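PDB 2V0X: lamina-associated polypeptide 2 isoforms alpha/zeta from Mus musculus, which binds A-type lamins and chromatin inside the nucleus as a non-membrane LAP2 isoform, and dimerises through the coiled-coil domain of its alpha-specific C-terminal region. Local coordinates for the interface of chains A and B. Numbering follows the deposited sequence. Chains: chain A/B, Lamina-associated polypeptide 2 isoforms alpha/zeta.

Contact 1: the interface of chains A and B. Residues chain A 142-143, 146; chain B 7, 156.
The side-chain amide oxygen OD1 of A:Asn146 faces the imidazole of B:His7, 3.3 Å from ring carbon CD2. It is tilted out of the ring plane, and a weak electrostatic attraction to this carbon is possible. The amide and ring planes are 33° apart, and the two side chains cross at about a right angle. The other branch of the amide, ND2, merely packs against B:Leu156, whose methyl CD1 lies 3.5 Å away. Asparagine suits this place because its short amide fits between the imidazole and the leucine. On B:His7, CG stands between the backbone N and the carbonyl carbon (chi1 63°), which swings the ring so that ND1 passes 3.7 Å from CG of A:Gln143. Glutamine lays this CG methylene against the imidazole. Nearer the backbone, CB of B:His7 rests 3.7 Å from CA of A:Gln143, while the small A:Ala142 lets B:Leu156 close in: CB of A:Ala142 is 4.0 Å from CD2 of B:Leu156. The patch lies at the C-terminal end of helix 100-146 of chain A, where the first modelled residue of chain B and the start of its helix 152-196 come alongside.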
ATOM      1  N   ALA A 142      -0.178  18.861  28.132  1.00 46.46           N
ATOM      2  CA  ALA A 142       0.640  20.068  28.161  1.00 49.69           C
ATOM      3  C   ALA A 142      -0.067  21.132  29.009  1.00 54.84           C
ATOM      4  O   ALA A 142       0.556  21.781  29.855  1.00 58.34           O
ATOM      5  CB  ALA A 142       0.869  20.592  26.740  1.00 49.16           C
ATOM      6  N   GLN A 143      -1.373  21.274  28.793  1.00 58.34           N
ATOM      7  CA  GLN A 143      -2.197  22.243  29.509  1.00 60.38           C
ATOM      8  C   GLN A 143      -2.247  21.962  31.001  1.00 61.43           C
ATOM      9  O   GLN A 143      -2.338  22.884  31.806  1.00 65.73           O
ATOM     10  CB  GLN A 143      -3.621  22.262  28.945  1.00 73.53           C
ATOM     11  CG  GLN A 143      -3.726  22.819  27.528  1.00106.96           C
ATOM     12  CD  GLN A 143      -5.120  22.678  26.937  1.00112.86           C
ATOM     13  OE1 GLN A 143      -6.043  23.406  27.301  1.00108.47           O
ATOM     14  NE2 GLN A 143      -5.277  21.738  26.016  1.00113.22           N
ATOM     15  N   ASN A 146       1.283  22.695  32.584  1.00 73.43           N
ATOM     16  CA  ASN A 146       1.489  24.139  32.638  1.00 79.53           C
ATOM     17  C   ASN A 146       0.749  24.802  33.801  1.00 84.24           C
ATOM     18  O   ASN A 146       1.315  25.655  34.492  1.00 84.97           O
ATOM     19  CB  ASN A 146       1.088  24.783  31.307  1.00 79.36           C
ATOM     20  CG  ASN A 146       1.646  26.185  31.145  1.00 80.56           C
ATOM     21  OD1 ASN A 146       0.897  27.150  31.005  1.00 86.34           O
ATOM     22  ND2 ASN A 146       2.969  26.300  31.131  1.00 72.04           N
TER
ATOM     23  N   HIS B   7       1.960  25.918  27.356  1.00120.65           N
ATOM     24  CA  HIS B   7       1.033  24.913  26.838  1.00120.51           C
ATOM     25  C   HIS B   7       0.694  25.162  25.369  1.00117.47           C
ATOM     26  O   HIS B   7      -0.062  24.407  24.754  1.00117.61           O
ATOM     27  CB  HIS B   7      -0.249  24.870  27.685  1.00121.98           C
ATOM     28  CG  HIS B   7      -1.041  26.143  27.668  1.00123.54           C
ATOM     29  ND1 HIS B   7      -2.290  26.235  27.093  1.00123.95           N
ATOM     30  CD2 HIS B   7      -0.764  27.375  28.159  1.00123.95           C
ATOM     31  CE1 HIS B   7      -2.748  27.466  27.228  1.00123.89           C
ATOM     32  NE2 HIS B   7      -1.840  28.178  27.872  1.00123.90           N
ATOM     33  N   LEU B 156       7.437  20.419  28.813  1.00 44.81           N
ATOM     34  CA  LEU B 156       6.726  21.095  27.733  1.00 43.29           C
ATOM     35  C   LEU B 156       7.484  21.057  26.401  1.00 42.51           C
ATOM     36  O   LEU B 156       6.866  20.975  25.335  1.00 43.59           O
ATOM     37  CB  LEU B 156       6.423  22.543  28.111  1.00 44.78           C
ATOM     38  CG  LEU B 156       5.186  22.744  28.984  1.00 49.92           C
ATOM     39  CD1 LEU B 156       5.302  24.055  29.751  1.00 53.19           C
ATOM     40  CD2 LEU B 156       3.932  22.720  28.112  1.00 50.61           C
TER

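Contact 2: the interface of chains A and B. Residues chain A 106, 190-191, 194-195; chain B 103, 106-107, 110.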
ATOM      1  N   LEU A 106      -3.773 -13.571 -14.220  1.00 35.00           N
ATOM      2  CA  LEU A 106      -3.540 -12.140 -14.257  1.00 34.13           C
ATOM      3  C   LEU A 106      -4.640 -11.423 -13.449  1.00 34.85           C
ATOM      4  O   LEU A 106      -4.353 -10.503 -12.666  1.00 36.07           O
ATOM      5  CB  LEU A 106      -3.490 -11.624 -15.701  1.00 34.74           C
ATOM      6  CG  LEU A 106      -2.149 -11.664 -16.451  1.00 39.55           C
ATOM      7  CD1 LEU A 106      -1.101 -10.890 -15.675  1.00 38.95           C
ATOM      8  CD2 LEU A 106      -1.662 -13.077 -16.637  1.00 48.75           C
ATOM      9  N   GLY A 190       1.996 -11.674 -11.060  1.00 32.26           N
ATOM     10  CA  GLY A 190       1.265 -11.334 -12.265  1.00 26.06           C
ATOM     11  C   GLY A 190       2.177 -11.130 -13.463  1.00 24.65           C
ATOM     12  O   GLY A 190       1.856 -11.583 -14.576  1.00 26.90           O
ATOM     13  N   ARG A 191       3.302 -10.447 -13.253  1.00 21.57           N
ATOM     14  CA  ARG A 191       4.228 -10.178 -14.350  1.00 21.22           C
ATOM     15  C   ARG A 191       4.971 -11.423 -14.794  1.00 25.95           C
ATOM     16  O   ARG A 191       5.468 -11.486 -15.911  1.00 27.84           O
ATOM     17  CB  ARG A 191       5.205  -9.038 -13.992  1.00 18.78           C
ATOM     18  CG  ARG A 191       4.497  -7.676 -13.828  1.00 20.31           C
ATOM     19  CD  ARG A 191       5.441  -6.558 -13.403  1.00 26.05           C
ATOM     20  NE  ARG A 191       6.585  -6.386 -14.307  1.00 32.96           N
ATOM     21  CZ  ARG A 191       7.848  -6.314 -13.889  1.00 31.82           C
ATOM     22  NH1 ARG A 191       8.121  -6.391 -12.587  1.00 28.47           N
ATOM     23  NH2 ARG A 191       8.845  -6.195 -14.764  1.00 24.50           N
ATOM     24  N   LEU A 194       2.488 -13.121 -17.068  1.00 26.39           N
ATOM     25  CA  LEU A 194       2.433 -12.312 -18.286  1.00 27.05           C
ATOM     26  C   LEU A 194       3.638 -12.504 -19.223  1.00 30.21           C
ATOM     27  O   LEU A 194       3.471 -12.660 -20.433  1.00 31.51           O
ATOM     28  CB  LEU A 194       2.280 -10.832 -17.950  1.00 27.08           C
ATOM     29  CG  LEU A 194       2.055  -9.887 -19.130  1.00 28.76           C
ATOM     30  CD1 LEU A 194       0.708 -10.174 -19.807  1.00 28.59           C
ATOM     31  CD2 LEU A 194       2.088  -8.448 -18.645  1.00 31.01           C
ATOM     32  N   TRP A 195       4.841 -12.540 -18.666  1.00 31.58           N
ATOM     33  CA  TRP A 195       6.039 -12.684 -19.489  1.00 32.53           C
ATOM     34  C   TRP A 195       6.280 -14.090 -20.056  1.00 32.79           C
ATOM     35  O   TRP A 195       7.024 -14.244 -21.025  1.00 32.74           O
ATOM     36  CB  TRP A 195       7.279 -12.174 -18.729  1.00 34.19           C
ATOM     37  CG  TRP A 195       7.361 -10.682 -18.717  1.00 36.42           C
ATOM     38  CD1 TRP A 195       6.741  -9.823 -17.840  1.00 37.88           C
ATOM     39  CD2 TRP A 195       8.018  -9.860 -19.684  1.00 39.22           C
ATOM     40  NE1 TRP A 195       6.959  -8.520 -18.219  1.00 39.65           N
ATOM     41  CE2 TRP A 195       7.740  -8.513 -19.348  1.00 41.45           C
ATOM     42  CE3 TRP A 195       8.810 -10.131 -20.812  1.00 41.29           C
ATOM     43  CZ2 TRP A 195       8.230  -7.435 -20.105  1.00 43.63           C
ATOM     44  CZ3 TRP A 195       9.296  -9.067 -21.563  1.00 42.32           C
ATOM     45  CH2 TRP A 195       9.003  -7.732 -21.206  1.00 43.27           C
TER
ATOM     46  N   ASP B 103      -0.826  -6.404 -23.560  1.00 49.06           N
ATOM     47  CA  ASP B 103       0.268  -6.863 -22.720  1.00 45.36           C
ATOM     48  C   ASP B 103       1.043  -5.700 -22.088  1.00 40.79           C
ATOM     49  O   ASP B 103       1.328  -5.727 -20.898  1.00 36.62           O
ATOM     50  CB  ASP B 103       1.204  -7.784 -23.512  1.00 50.23           C
ATOM     51  CG  ASP B 103       0.516  -9.076 -23.968  1.00 62.16           C
ATOM     52  OD1 ASP B 103      -0.625  -9.353 -23.523  1.00 58.08           O
ATOM     53  OD2 ASP B 103       1.121  -9.811 -24.783  1.00 68.17           O
ATOM     54  N   LEU B 106      -1.062  -4.160 -19.315  1.00 32.95           N
ATOM     55  CA  LEU B 106      -1.126  -5.012 -18.147  1.00 32.04           C
ATOM     56  C   LEU B 106       0.164  -4.899 -17.360  1.00 30.80           C
ATOM     57  O   LEU B 106       0.133  -4.751 -16.139  1.00 33.95           O
ATOM     58  CB  LEU B 106      -1.374  -6.471 -18.532  1.00 32.70           C
ATOM     59  CG  LEU B 106      -2.645  -6.820 -19.302  1.00 35.02           C
ATOM     60  CD1 LEU B 106      -2.831  -8.330 -19.265  1.00 38.76           C
ATOM     61  CD2 LEU B 106      -3.860  -6.148 -18.683  1.00 34.48           C
ATOM     62  N   ASP B 107       1.291  -4.965 -18.069  1.00 27.99           N
ATOM     63  CA  ASP B 107       2.601  -4.871 -17.436  1.00 27.84           C
ATOM     64  C   ASP B 107       2.785  -3.519 -16.752  1.00 27.51           C
ATOM     65  O   ASP B 107       3.359  -3.439 -15.665  1.00 30.14           O
ATOM     66  CB  ASP B 107       3.727  -5.114 -18.449  1.00 27.90           C
ATOM     67  CG  ASP B 107       5.071  -5.273 -17.777  1.00 28.49           C
ATOM     68  OD1 ASP B 107       5.163  -6.086 -16.838  1.00 29.47           O
ATOM     69  OD2 ASP B 107       6.015  -4.550 -18.147  1.00 35.03           O
ATOM     70  N   LEU B 110       0.710  -3.519 -13.492  1.00 26.10           N
ATOM     71  CA  LEU B 110       1.341  -4.307 -12.429  1.00 24.99           C
ATOM     72  C   LEU B 110       2.606  -3.618 -11.893  1.00 26.04           C
ATOM     73  O   LEU B 110       2.919  -3.723 -10.702  1.00 29.14           O
ATOM     74  CB  LEU B 110       1.666  -5.733 -12.914  1.00 25.46           C
ATOM     75  CG  LEU B 110       0.490  -6.652 -13.304  1.00 26.66           C
ATOM     76  CD1 LEU B 110       0.921  -7.738 -14.285  1.00 27.48           C
ATOM     77  CD2 LEU B 110      -0.145  -7.256 -12.075  1.00 22.23           C
TER
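A:Arg191 and B:Asp107 form a salt bridge across a coiled-coil interface, in which helix 152-196 of chain A packs antiparallel to helix 100-146 of chain B. The arginine donates through NE, 2.9 Å from OD1 of the aspartate, and the bond is moderately straight, 151° at the hydrogen. OD1 lies in the guanidinium plane, at its edge, yet the two flat groups are turned 40° against each other, and the carboxylate oxygen is met on its syn side. A bend at chi3 (56°) in the arginine chain brings NE round to the acid. The same oxygen accepts a weak second hydrogen bond from the indole NE1 of A:Trp195, at 3.3 Å from OD1. That ring stands nearly upright to the carboxylate and presents its N-H edge, so tryptophan adds a directed donor as well as bulk. Two donors one helical turn apart, one of them weak, are likely to steady the aspartate. The aliphatic part of A:Arg191 slides past B:Leu110 in the opposite direction, CG lying 3.6 Å from CB of the leucine. A:Leu194 serves the apolar side: its CD2 lies 3.7 Å from CB of B:Asp107 and 4.0 Å from CB of B:Leu106. A:Gly190, having no side chain, lets CD1 of B:Leu110 approach its backbone carbon C to 3.7 Å. CD1 of A:Leu106 meets that same methyl, the two side chains at about a right angle.

Contact 3: the interface of chains A and B. Residues chain A 47, 184, 188, 214; chain B 71, 75, 114, 118.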
ATOM      1  N   TRP A  47       7.593 -12.792   0.779  1.00 30.00           N
ATOM      2  CA  TRP A  47       8.071 -13.153  -0.553  1.00 29.61           C
ATOM      3  C   TRP A  47       8.551 -14.600  -0.744  1.00 33.48           C
ATOM      4  O   TRP A  47       8.930 -14.994  -1.855  1.00 34.73           O
ATOM      5  CB  TRP A  47       9.157 -12.183  -1.000  1.00 27.50           C
ATOM      6  CG  TRP A  47       8.626 -10.789  -1.267  1.00 25.71           C
ATOM      7  CD1 TRP A  47       7.312 -10.388  -1.238  1.00 24.94           C
ATOM      8  CD2 TRP A  47       9.398  -9.636  -1.607  1.00 24.17           C
ATOM      9  NE1 TRP A  47       7.225  -9.051  -1.546  1.00 25.63           N
ATOM     10  CE2 TRP A  47       8.492  -8.564  -1.778  1.00 24.34           C
ATOM     11  CE3 TRP A  47      10.774  -9.403  -1.795  1.00 23.45           C
ATOM     12  CZ2 TRP A  47       8.918  -7.270  -2.136  1.00 22.39           C
ATOM     13  CZ3 TRP A  47      11.198  -8.111  -2.153  1.00 22.96           C
ATOM     14  CH2 TRP A  47      10.272  -7.067  -2.321  1.00 22.45           C
HETATM   15  N   MSE A 184       3.325  -6.144  -3.539  1.00 26.22           N
HETATM   16  CA  MSE A 184       4.510  -6.267  -4.385  1.00 24.47           C
HETATM   17  C   MSE A 184       4.672  -7.699  -4.878  1.00 24.76           C
HETATM   18  O   MSE A 184       5.102  -7.916  -6.012  1.00 28.28           O
HETATM   19  CB  MSE A 184       5.762  -5.819  -3.621  1.00 26.02           C
HETATM   20  CG  MSE A 184       5.742  -4.295  -3.338  1.00 32.13           C
HETATM   21 SE   MSE A 184       6.722  -3.742  -1.736  1.00 38.96          SE
HETATM   22  CE  MSE A 184       8.478  -3.645  -2.550  1.00 35.33           C
ATOM     23  N   THR A 188       4.394  -8.945  -8.845  1.00 29.91           N
ATOM     24  CA  THR A 188       5.459  -9.794  -9.393  1.00 29.49           C
ATOM     25  C   THR A 188       4.917 -11.114  -9.982  1.00 31.49           C
ATOM     26  O   THR A 188       5.265 -11.495 -11.106  1.00 30.31           O
ATOM     27  CB  THR A 188       6.488 -10.087  -8.274  1.00 24.05           C
ATOM     28  OG1 THR A 188       7.155  -8.870  -7.930  1.00 21.86           O
ATOM     29  CG2 THR A 188       7.503 -11.126  -8.698  1.00 20.05           C
ATOM     30  N   PHE A 214      10.770 -14.921  -4.313  1.00 39.22           N
ATOM     31  CA  PHE A 214      11.145 -13.648  -4.907  1.00 34.21           C
ATOM     32  C   PHE A 214      12.053 -12.868  -3.940  1.00 33.40           C
ATOM     33  O   PHE A 214      11.749 -12.786  -2.761  1.00 32.89           O
ATOM     34  CB  PHE A 214       9.840 -12.887  -5.188  1.00 31.19           C
ATOM     35  CG  PHE A 214      10.036 -11.474  -5.624  1.00 29.19           C
ATOM     36  CD1 PHE A 214      10.855 -11.169  -6.716  1.00 29.17           C
ATOM     37  CD2 PHE A 214       9.407 -10.440  -4.938  1.00 28.33           C
ATOM     38  CE1 PHE A 214      11.048  -9.842  -7.114  1.00 28.36           C
ATOM     39  CE2 PHE A 214       9.588  -9.119  -5.320  1.00 29.03           C
ATOM     40  CZ  PHE A 214      10.412  -8.812  -6.412  1.00 28.67           C
TER
ATOM     41  N   ILE B  71      15.007  -4.048  -2.988  1.00 40.65           N
ATOM     42  CA  ILE B  71      13.606  -4.275  -2.651  1.00 39.21           C
ATOM     43  C   ILE B  71      12.589  -3.273  -3.201  1.00 37.26           C
ATOM     44  O   ILE B  71      11.551  -3.665  -3.724  1.00 38.39           O
ATOM     45  CB  ILE B  71      13.477  -4.399  -1.111  1.00 38.76           C
ATOM     46  CG1 ILE B  71      13.815  -5.823  -0.695  1.00 41.55           C
ATOM     47  CG2 ILE B  71      12.108  -3.924  -0.586  1.00 36.98           C
ATOM     48  CD1 ILE B  71      14.048  -5.970   0.798  1.00 50.24           C
ATOM     49  N   PRO B  75      11.004  -5.004  -9.925  1.00 29.10           N
ATOM     50  CA  PRO B  75      11.956  -5.963 -10.477  1.00 30.76           C
ATOM     51  C   PRO B  75      11.981  -5.969 -12.002  1.00 34.99           C
ATOM     52  O   PRO B  75      10.954  -5.778 -12.660  1.00 35.06           O
ATOM     53  CB  PRO B  75      11.510  -7.287  -9.873  1.00 29.55           C
ATOM     54  CG  PRO B  75      10.072  -7.120  -9.669  1.00 30.38           C
ATOM     55  CD  PRO B  75       9.921  -5.685  -9.204  1.00 30.14           C
ATOM     56  N   TYR B 114       3.226  -2.204  -8.110  1.00 23.76           N
ATOM     57  CA  TYR B 114       4.403  -2.505  -7.316  1.00 23.09           C
ATOM     58  C   TYR B 114       5.011  -1.227  -6.760  1.00 24.82           C
ATOM     59  O   TYR B 114       5.325  -1.134  -5.568  1.00 28.99           O
ATOM     60  CB  TYR B 114       5.449  -3.252  -8.153  1.00 20.82           C
ATOM     61  CG  TYR B 114       6.638  -3.764  -7.364  1.00 20.47           C
ATOM     62  CD1 TYR B 114       6.759  -5.113  -7.066  1.00 21.29           C
ATOM     63  CD2 TYR B 114       7.645  -2.899  -6.921  1.00 20.54           C
ATOM     64  CE1 TYR B 114       7.846  -5.602  -6.354  1.00 22.18           C
ATOM     65  CE2 TYR B 114       8.751  -3.380  -6.187  1.00 18.42           C
ATOM     66  CZ  TYR B 114       8.839  -4.736  -5.913  1.00 19.10           C
ATOM     67  OH  TYR B 114       9.901  -5.256  -5.214  1.00 27.08           O
ATOM     68  N   ALA B 118       5.549  -0.036  -2.951  1.00 20.62           N
ATOM     69  CA  ALA B 118       6.899   0.177  -2.457  1.00 19.16           C
ATOM     70  C   ALA B 118       6.988   1.553  -1.780  1.00 20.14           C
ATOM     71  O   ALA B 118       7.679   1.718  -0.760  1.00 25.11           O
ATOM     72  CB  ALA B 118       7.898   0.095  -3.614  1.00 19.52           C
TER
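The phenol ring of B:Tyr114 is covered on both faces: CG of A:Met184 lies over its centre, 3.9 Å from the centroid, in a CH-pi contact, while CD of B:Pro75 covers the rim of the opposite face. At its edge, in plane, sits the backbone O of B:Ile71, which accepts a hydrogen bond from OH of the phenol at 2.7 Å and fixes the outer end of the ring. The edge of A:Phe214 faces this hydroxyl, with CZ 3.8 Å from OH, and one face of A:Trp47 carries A:Phe214 near its rim. The indole reaches across to chain B, where CZ3 touches CG1 of B:Ile71. B:Tyr114 has CG anti to the backbone N (chi1 -173°), which sends the ring away from helix 100-146 and across A:Met184. A methionine side chain, present here as selenomethionine, is long and flexible enough to run across the ring face, CB 3.4 Å from CE1, and the bend at chi3 (84°) brings CE back against CZ and the hydroxyl and toward B:Ala118, small enough to admit the methyl. Replacing B:Tyr114 with alanine would probably leave A:Met184 and B:Pro75 without the ring between them and the B:Ile71 carbonyl without its phenol donor. B:Pro75 offers A:Phe214 a rigid apolar ring, crossing it at about a right angle. OG1 of A:Thr188 lies over the rim of one face of A:Phe214 and donates to the backbone O of A:Met184 at 3.0 Å.

Contact 2 and contact 3 are neighbours, their C-alpha centres about 13 Å apart, and both join helix 152-196 of chain A to helix 100-146 of chain B. Contact 1 lies about 55 Å from contact 2 and 46 Å from contact 3, at the far end of the long helices, and uses the same two elements with the chains exchanged. The two-fold symmetry repeats each contact, so this helix pairing secures the dimer at widely separated levels. Contact 1 adds an N-terminal segment, whereas contact 3 adds short helices and loops flanking the coiled coil.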